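Local coordinates for protein acetyltransferase, GNAT family (Colwellia psychrerythraea, PDB 3IWG) that probably transfers acyl groups other than amino-acyl groups, as a GNAT-type acetyltransferase, at residues L67-Q72 with E81-I86; S87-N90 with G95-K98; D142-I145 with E149-T152; F183-W186 with L191-A194. All blocks are in the same frame, centred on the assembly; numbering follows the deposited sequence.

Contact 1 (L67-Q72 with E81-I86)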
# COMPACT_ATOMS: atom_id res chain seq x y z
N LEU A 67 9.16 -3.47 -20.94
CA LEU A 67 9.09 -2.23 -20.23
C LEU A 67 10.46 -1.58 -20.19
O LEU A 67 10.54 -0.37 -20.14
CB LEU A 67 8.56 -2.46 -18.77
CG LEU A 67 7.07 -2.89 -18.55
CD1 LEU A 67 6.59 -2.78 -17.05
CD2 LEU A 67 6.05 -2.13 -19.43
N GLN A 68 11.52 -2.38 -20.16
CA GLN A 68 12.90 -1.88 -20.05
C GLN A 68 13.83 -2.81 -20.84
O GLN A 68 13.58 -4.03 -20.91
CB GLN A 68 13.35 -1.84 -18.58
CG GLN A 68 12.56 -0.90 -17.70
CD GLN A 68 13.08 -0.86 -16.23
OE1 GLN A 68 13.65 -1.82 -15.74
NE2 GLN A 68 12.83 0.26 -15.54
N TYR A 69 14.87 -2.23 -21.43
CA TYR A 69 15.89 -2.97 -22.17
C TYR A 69 17.20 -2.18 -22.12
O TYR A 69 17.21 -0.94 -22.27
CB TYR A 69 15.49 -3.16 -23.60
CG TYR A 69 16.56 -3.82 -24.48
CD1 TYR A 69 17.61 -3.10 -25.04
CD2 TYR A 69 16.49 -5.19 -24.74
CE1 TYR A 69 18.58 -3.74 -25.85
CE2 TYR A 69 17.45 -5.83 -25.52
CZ TYR A 69 18.47 -5.09 -26.08
OH TYR A 69 19.35 -5.76 -26.86
N TYR A 70 18.29 -2.87 -21.86
CA TYR A 70 19.57 -2.19 -21.75
C TYR A 70 20.69 -3.19 -21.99
O TYR A 70 20.69 -4.27 -21.39
CB TYR A 70 19.73 -1.54 -20.38
CG TYR A 70 21.06 -0.88 -20.20
CD1 TYR A 70 21.25 0.42 -20.61
CD2 TYR A 70 22.14 -1.56 -19.67
CE1 TYR A 70 22.45 1.05 -20.49
CE2 TYR A 70 23.37 -0.94 -19.53
CZ TYR A 70 23.53 0.37 -19.96
OH TYR A 70 24.74 1.02 -19.85
N LEU A 71 21.63 -2.81 -22.85
CA LEU A 71 22.93 -3.52 -23.02
C LEU A 71 24.07 -2.56 -22.82
O LEU A 71 24.02 -1.42 -23.27
CB LEU A 71 23.06 -4.06 -24.44
CG LEU A 71 23.03 -5.57 -24.52
CD1 LEU A 71 23.19 -6.01 -25.97
CD2 LEU A 71 24.12 -6.20 -23.66
N GLN A 72 25.13 -3.01 -22.17
CA GLN A 72 26.31 -2.17 -22.08
C GLN A 72 26.64 -1.55 -23.46
O GLN A 72 26.43 -2.16 -24.54
CB GLN A 72 27.48 -2.90 -21.46
CG GLN A 72 27.52 -2.73 -19.95
CD GLN A 72 28.26 -3.83 -19.26
OE1 GLN A 72 28.91 -4.65 -19.92
NE2 GLN A 72 28.16 -3.89 -17.93
N GLU A 81 20.92 -7.72 -33.01
CA GLU A 81 20.71 -9.17 -33.20
C GLU A 81 19.83 -9.63 -32.06
O GLU A 81 18.80 -10.27 -32.26
CB GLU A 81 22.04 -9.96 -33.14
CG GLU A 81 22.92 -9.96 -34.39
CD GLU A 81 24.15 -10.93 -34.28
OE1 GLU A 81 24.13 -12.01 -34.90
OE2 GLU A 81 25.15 -10.61 -33.58
N LEU A 82 20.22 -9.26 -30.84
CA LEU A 82 19.48 -9.64 -29.62
C LEU A 82 18.01 -9.19 -29.61
O LEU A 82 17.08 -10.00 -29.57
CB LEU A 82 20.21 -9.11 -28.38
CG LEU A 82 19.56 -9.48 -27.04
CD1 LEU A 82 19.33 -11.01 -26.90
CD2 LEU A 82 20.38 -8.93 -25.88
N PHE A 83 17.80 -7.89 -29.70
CA PHE A 83 16.45 -7.37 -29.70
C PHE A 83 15.56 -8.01 -30.77
O PHE A 83 14.42 -8.35 -30.49
CB PHE A 83 16.45 -5.84 -29.86
CG PHE A 83 15.18 -5.19 -29.39
CD1 PHE A 83 14.06 -5.16 -30.21
CD2 PHE A 83 15.10 -4.62 -28.13
CE1 PHE A 83 12.93 -4.59 -29.77
CE2 PHE A 83 13.96 -4.02 -27.71
CZ PHE A 83 12.88 -4.01 -28.52
N THR A 84 16.08 -8.17 -31.98
CA THR A 84 15.35 -8.83 -33.07
C THR A 84 14.94 -10.25 -32.68
O THR A 84 13.79 -10.63 -32.84
CB THR A 84 16.19 -8.85 -34.39
OG1 THR A 84 16.34 -7.51 -34.89
CG2 THR A 84 15.54 -9.74 -35.46
N LEU A 85 15.88 -11.05 -32.20
CA LEU A 85 15.61 -12.41 -31.72
C LEU A 85 14.49 -12.42 -30.70
O LEU A 85 13.55 -13.21 -30.78
CB LEU A 85 16.88 -12.98 -31.07
CG LEU A 85 16.86 -14.30 -30.30
CD1 LEU A 85 16.44 -15.44 -31.18
CD2 LEU A 85 18.26 -14.59 -29.79
N ILE A 86 14.60 -11.52 -29.73
CA ILE A 86 13.59 -11.42 -28.67
C ILE A 86 12.25 -10.94 -29.22
O ILE A 86 11.23 -11.52 -28.89
CB ILE A 86 14.04 -10.52 -27.50
CG1 ILE A 86 15.35 -11.02 -26.89
CG2 ILE A 86 12.98 -10.52 -26.40
CD1 ILE A 86 16.09 -9.96 -26.11

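Contact 2 (S87-N90 with G95-K98)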
# COMPACT_ATOMS: atom_id res chain seq x y z
N SER A 87 12.26 -9.90 -30.07
CA SER A 87 11.01 -9.37 -30.71
C SER A 87 10.34 -10.31 -31.73
O SER A 87 9.11 -10.25 -31.87
CB SER A 87 11.23 -7.97 -31.35
OG SER A 87 12.43 -7.87 -32.10
N GLN A 88 11.11 -11.14 -32.44
CA GLN A 88 10.55 -12.21 -33.30
C GLN A 88 10.40 -13.56 -32.56
O GLN A 88 10.45 -14.62 -33.18
CB GLN A 88 11.38 -12.42 -34.58
CG GLN A 88 10.87 -11.63 -35.81
CD GLN A 88 11.22 -10.13 -35.75
OE1 GLN A 88 11.26 -9.53 -34.66
NE2 GLN A 88 11.50 -9.53 -36.92
N GLN A 89 10.24 -13.50 -31.23
CA GLN A 89 9.78 -14.63 -30.41
C GLN A 89 10.64 -15.89 -30.48
O GLN A 89 10.16 -16.99 -30.22
CB GLN A 89 8.34 -14.97 -30.79
CG GLN A 89 7.46 -13.75 -31.02
CD GLN A 89 6.04 -14.01 -30.65
OE1 GLN A 89 5.47 -15.05 -31.02
NE2 GLN A 89 5.44 -13.08 -29.90
N ASN A 90 11.91 -15.72 -30.80
CA ASN A 90 12.85 -16.85 -30.86
C ASN A 90 13.67 -17.02 -29.56
O ASN A 90 14.60 -17.83 -29.55
CB ASN A 90 13.81 -16.69 -32.05
CG ASN A 90 13.11 -16.35 -33.36
OD1 ASN A 90 13.70 -15.68 -34.21
ND2 ASN A 90 11.87 -16.79 -33.52
N GLY A 95 10.50 -16.06 -24.16
CA GLY A 95 9.24 -16.51 -24.74
C GLY A 95 8.59 -15.49 -25.64
O GLY A 95 9.24 -14.58 -26.15
N GLU A 96 7.29 -15.64 -25.83
CA GLU A 96 6.56 -14.81 -26.78
C GLU A 96 6.34 -13.41 -26.21
O GLU A 96 5.63 -13.24 -25.24
CB GLU A 96 5.23 -15.49 -27.19
CG GLU A 96 4.06 -14.53 -27.45
CD GLU A 96 3.17 -14.95 -28.63
OE1 GLU A 96 2.84 -16.16 -28.73
OE2 GLU A 96 2.81 -14.06 -29.45
N VAL A 97 6.97 -12.41 -26.82
CA VAL A 97 6.79 -11.02 -26.44
C VAL A 97 5.96 -10.33 -27.52
O VAL A 97 6.25 -10.46 -28.70
CB VAL A 97 8.12 -10.34 -26.32
CG1 VAL A 97 7.91 -8.87 -26.03
CG2 VAL A 97 8.94 -10.99 -25.22
N LYS A 98 4.93 -9.61 -27.11
CA LYS A 98 3.99 -8.99 -28.05
C LYS A 98 4.40 -7.61 -28.49
O LYS A 98 3.96 -7.15 -29.56
CB LYS A 98 2.62 -8.86 -27.41
CG LYS A 98 1.85 -10.14 -27.28
CD LYS A 98 0.60 -9.86 -26.44
CE LYS A 98 -0.30 -11.05 -26.33
NZ LYS A 98 -1.16 -10.90 -25.12

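Contact 3 (D142-I145 with E149-T152)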
# COMPACT_ATOMS: atom_id res chain seq x y z
N ASP A 142 -5.19 27.03 -1.20
CA ASP A 142 -4.51 26.37 -0.08
C ASP A 142 -4.96 24.90 -0.00
O ASP A 142 -6.13 24.61 0.12
CB ASP A 142 -4.78 27.10 1.26
CG ASP A 142 -3.80 26.67 2.39
OD1 ASP A 142 -2.61 26.30 2.12
OD2 ASP A 142 -4.23 26.70 3.57
N MSE A 143 -4.01 23.98 -0.12
CA MSE A 143 -4.30 22.57 0.11
C MSE A 143 -3.73 22.18 1.47
O MSE A 143 -2.70 22.72 1.91
CB MSE A 143 -3.72 21.71 -1.00
CG MSE A 143 -4.29 21.96 -2.35
SE MSE A 143 -3.55 20.85 -3.69
CE MSE A 143 -4.67 19.29 -3.32
N GLN A 144 -4.41 21.26 2.17
CA GLN A 144 -3.92 20.79 3.46
C GLN A 144 -3.33 19.37 3.34
O GLN A 144 -3.87 18.50 2.68
CB GLN A 144 -5.01 20.92 4.54
CG GLN A 144 -6.04 19.77 4.57
CD GLN A 144 -7.18 19.93 5.64
OE1 GLN A 144 -7.20 19.20 6.64
NE2 GLN A 144 -8.14 20.86 5.39
N ILE A 145 -2.18 19.16 3.97
CA ILE A 145 -1.49 17.88 3.85
C ILE A 145 -2.39 16.81 4.48
O ILE A 145 -3.04 17.10 5.46
CB ILE A 145 -0.11 17.92 4.51
CG1 ILE A 145 0.69 16.69 4.09
CG2 ILE A 145 -0.24 18.03 6.05
CD1 ILE A 145 2.08 16.71 4.58
N GLU A 149 -6.05 10.36 9.84
CA GLU A 149 -7.49 10.40 10.06
C GLU A 149 -8.34 10.53 8.80
O GLU A 149 -9.47 10.07 8.77
CB GLU A 149 -7.85 11.49 11.09
CG GLU A 149 -7.23 11.20 12.51
CD GLU A 149 -7.61 12.24 13.60
OE1 GLU A 149 -7.96 13.39 13.22
OE2 GLU A 149 -7.56 11.91 14.83
N GLN A 150 -7.77 11.12 7.75
CA GLN A 150 -8.52 11.40 6.54
C GLN A 150 -8.31 10.33 5.45
O GLN A 150 -8.81 10.48 4.33
CB GLN A 150 -8.06 12.77 5.98
CG GLN A 150 -8.10 13.92 7.01
CD GLN A 150 -7.42 15.20 6.52
OE1 GLN A 150 -6.36 15.15 5.93
NE2 GLN A 150 -8.03 16.34 6.75
N LEU A 151 -7.60 9.25 5.75
CA LEU A 151 -7.32 8.28 4.69
C LEU A 151 -8.58 7.81 4.03
O LEU A 151 -8.63 7.68 2.81
CB LEU A 151 -6.53 7.08 5.21
CG LEU A 151 -6.16 5.89 4.32
CD1 LEU A 151 -5.24 6.25 3.14
CD2 LEU A 151 -5.47 4.81 5.23
N THR A 152 -9.62 7.53 4.84
CA THR A 152 -10.81 6.88 4.27
C THR A 152 -11.52 7.85 3.33
O THR A 152 -12.09 7.44 2.31
CB THR A 152 -11.86 6.32 5.33
OG1 THR A 152 -13.01 5.82 4.59
CG2 THR A 152 -12.39 7.43 6.29
O HOH W 1 -6.12 16.99 3.42

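Contact 4 (F183-W186 with L191-A194)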
# COMPACT_ATOMS: atom_id res chain seq x y z
N PHE A 183 -2.11 15.58 -0.69
CA PHE A 183 -2.80 16.77 -0.24
C PHE A 183 -4.27 16.78 -0.70
O PHE A 183 -4.63 16.18 -1.70
CB PHE A 183 -2.10 18.02 -0.77
CG PHE A 183 -0.69 18.19 -0.29
CD1 PHE A 183 0.33 17.44 -0.83
CD2 PHE A 183 -0.37 19.11 0.70
CE1 PHE A 183 1.63 17.58 -0.38
CE2 PHE A 183 0.95 19.24 1.14
CZ PHE A 183 1.95 18.47 0.58
N GLY A 184 -5.08 17.53 0.03
CA GLY A 184 -6.50 17.64 -0.25
C GLY A 184 -6.91 19.08 -0.36
O GLY A 184 -6.37 19.94 0.35
N TYR A 185 -7.85 19.34 -1.25
CA TYR A 185 -8.44 20.66 -1.39
C TYR A 185 -9.89 20.49 -1.01
O TYR A 185 -10.64 19.78 -1.67
CB TYR A 185 -8.27 21.16 -2.82
CG TYR A 185 -8.85 22.52 -3.15
CD1 TYR A 185 -8.62 23.62 -2.33
CD2 TYR A 185 -9.57 22.72 -4.32
CE1 TYR A 185 -9.12 24.88 -2.65
CE2 TYR A 185 -10.11 23.96 -4.65
CZ TYR A 185 -9.88 25.03 -3.82
OH TYR A 185 -10.38 26.26 -4.17
N TRP A 186 -10.25 21.16 0.09
CA TRP A 186 -11.47 20.91 0.84
C TRP A 186 -12.40 22.09 0.77
O TRP A 186 -11.99 23.26 0.69
CB TRP A 186 -11.15 20.70 2.34
CG TRP A 186 -10.36 19.48 2.62
CD1 TRP A 186 -9.02 19.35 2.63
CD2 TRP A 186 -10.88 18.20 2.95
NE1 TRP A 186 -8.66 18.08 2.96
CE2 TRP A 186 -9.80 17.35 3.16
CE3 TRP A 186 -12.17 17.70 3.13
CZ2 TRP A 186 -9.96 16.00 3.51
CZ3 TRP A 186 -12.33 16.37 3.50
CH2 TRP A 186 -11.24 15.54 3.68
N LEU A 191 -14.02 16.94 -0.17
CA LEU A 191 -12.84 16.98 -1.01
C LEU A 191 -13.23 17.51 -2.38
O LEU A 191 -14.07 16.91 -3.03
CB LEU A 191 -12.24 15.57 -1.15
CG LEU A 191 -11.14 15.25 -0.16
CD1 LEU A 191 -10.64 13.82 -0.37
CD2 LEU A 191 -9.96 16.29 -0.28
N LEU A 192 -12.65 18.62 -2.82
CA LEU A 192 -12.82 19.05 -4.20
C LEU A 192 -11.74 18.42 -5.10
O LEU A 192 -11.96 18.24 -6.29
CB LEU A 192 -12.78 20.56 -4.30
CG LEU A 192 -13.95 21.29 -3.65
CD1 LEU A 192 -13.83 22.79 -3.78
CD2 LEU A 192 -15.29 20.80 -4.22
N ALA A 193 -10.58 18.09 -4.53
CA ALA A 193 -9.54 17.46 -5.31
C ALA A 193 -8.51 16.85 -4.40
O ALA A 193 -8.38 17.28 -3.27
CB ALA A 193 -8.87 18.49 -6.23
N ALA A 194 -7.72 15.93 -4.94
CA ALA A 194 -6.60 15.30 -4.22
C ALA A 194 -5.36 15.53 -5.04
O ALA A 194 -5.39 15.30 -6.23
CB ALA A 194 -6.83 13.79 -4.10

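Contact 1 (L67-Q72 with E81-I86)
The ring of Y69 reaches out from strand 65-71 and receives the edge of the F83 ring on one face, an edge-to-face (T-shaped) pair with centroids 5.1 Å apart and planes at 73°. The leading atom is F83 CD2, which comes to 3.7 Å from Y69 CD2 and sits over the outer part of the ring rather than its middle. Both aromatic side chains have CG anti to the backbone N (chi1 175° for Y69), which sends the tyrosine ring across to the helix and turns the phenylalanine ring so that its CD2 edge points at the tyrosine face. Near the plane of the tyrosine ring, I86 CD1 approaches Y69 CE2 at 4.4 Å, a looser touch. L82 works on the phenolic end: its CD2 branch packs 3.5 Å from Y69 OH, coming at the ring obliquely. The same methyl also meets L71, at 4.1 Å from L71 CD1, so that one leucine branch is shared by two strand residues that point to the same side. The phenol oxygen, although L82 carbons pack against it, is hydrogen-bonded to S79 OG one turn earlier in the helix, which gives the buried hydroxyl a polar partner and fixes the reach of the ring. Y109 and L112 of helix 107-116 also touch Y69. The segment axes lie 10.9 Å apart at 148°, close to antiparallel, as befits a helix returning over its own strand: strand 65-71, helix 76-87 and strand 99-103 form a beta-alpha-beta unit, and this apolar layer is its strand-to-helix interface within the N-terminal GNAT domain.

Contact 2 (S87-N90 with G95-K98)
Two hydrogen bonds from a single amide nitrogen, Q89 NE2, tie the end of one helix to the chain that returns toward the next strand. One runs to E96 OE2 at 2.8 Å and the other to V97 O at 3.0 Å, each with an N-H...O angle of 157°. Both acceptors lie in the plane of the glutamine amide, whereas the nitrogen meets each from well above the acceptor's own plane, carboxylate or carbonyl. The two side chains run alongside one another in the same direction, with amide and carboxylate planes 83° apart. An alanine at Q89 would remove both bonds and is likely to leave the E96 carboxylate free to turn, with V97 O lacking this donor. Helix 76-87 itself ends in a Schellman motif, apart from these cross-contact bonds: Q89, at positive phi, is its C' residue, with Q89 N bonded to I86 O and N90 N to L85 O. S87 OG is bonded instead to F83 O and T84 O inside the helix. Van der Waals contact is slight: Q89 CA makes a loose approach to the carbonyl oxygen G95 O at 4.3 Å. The apolar V97 side chain turns to L66 of strand 65-71 and F273 of strand 262-273.

Contact 3 (D142-I145 with E149-T152)
Q144 and Q150 join their side-chain amides across the gap between edge strand 144-145 and the 3-10 turn that leads into helix 151-162, in the C-terminal GNAT domain. The closely fitted part of this small surface contact is one hydrogen bond, Q150 NE2 to Q144 OE1 at 3.0 Å, with an N-H...O angle of 153°. The acceptor lies nearly in the plane of the Q150 amide, but the donor stands above the carbonyl plane of Q144, and the two amide planes are 42° apart. Q144 places CG between its backbone N and carbonyl carbon (chi1 82°) and then runs extended, which carries its end over to Q150; from the other side Q150 is also extended, so each reaches across with its full length. W186 of strand 182-187 touches both glutamines. The solvent side is that of the exposed Q144 and I145, and I145 is the loose member: it directs its side chain away, and its carbonyl oxygen comes only to 3.9 Å from Q150 OE1. Just before Q150, E149 bonds T17 and S14 of the second subunit, so the turn also faces the dimer interface. A water beside the W186 indole links the two glutamines a second time, while Q150 OE1 also accepts from G147 N within the connecting loop. The water donates to both oxygens, at 2.8 Å from Q144 O and 3.1 Å from Q150 OE1.

Contact 4 (F183-W186 with L191-A194)
A beta hairpin, strands 182-187 and 190-199, brings W186 and L191 together on one face of the sheet. L191 CD2 lies over the centre of the six-membered indole ring, 3.8 Å from its centroid and 20° off the normal, a CH-pi contact. W186 holds CG anti to the carbonyl carbon (chi1 -66°), which folds the indole back over the strand. The same methyl sits 3.7 Å from G184 CA, where any side chain would collide with both it and the indole. A serine at W186 would take away the flat cover over L191 and is likely to open a gap above its CD2 methyl. Midway along, the antiparallel ladder is broken by a classic beta bulge: L192 and A193 both face Y185. Y185 O therefore receives two N-H groups, a short bond from L192 N at 2.6 Å, nearly along the C=O axis, and a weak one from A193 N at 3.3 Å. In return Y185 N donates to A193 O at 2.9 Å. On the opposite face Y185 CD2 packs 3.9 Å from L192 CB, and the Y185 and A193 CB atoms are neighbours. F154 and F157 of helix 151-162 cover L191 and A194, whereas I223 of helix 223-237 touches Y185 and A193.

How the contacts relate
From the N terminus, contact 1 comes first, closing the short connection between strand 65-71 and the helix that follows it. Contact 2 takes over where that helix ends, closing the turn toward strand 99-103; the two touch there, I86 packing on V97. Much later, contact 3 closes the loop between strand 144-145 and helix 151-162, and contact 4 closes the hairpin of strands 182-187 and 190-199. All four are in series, with none nested or crossing. Contacts 3 and 4 adjoin, strands 144-145 and 182-187 being neighbours, and their centres are about 7 Å apart. Contacts 1 and 3, with centres about 44 Å apart, lie on opposite sides of the chain's centre.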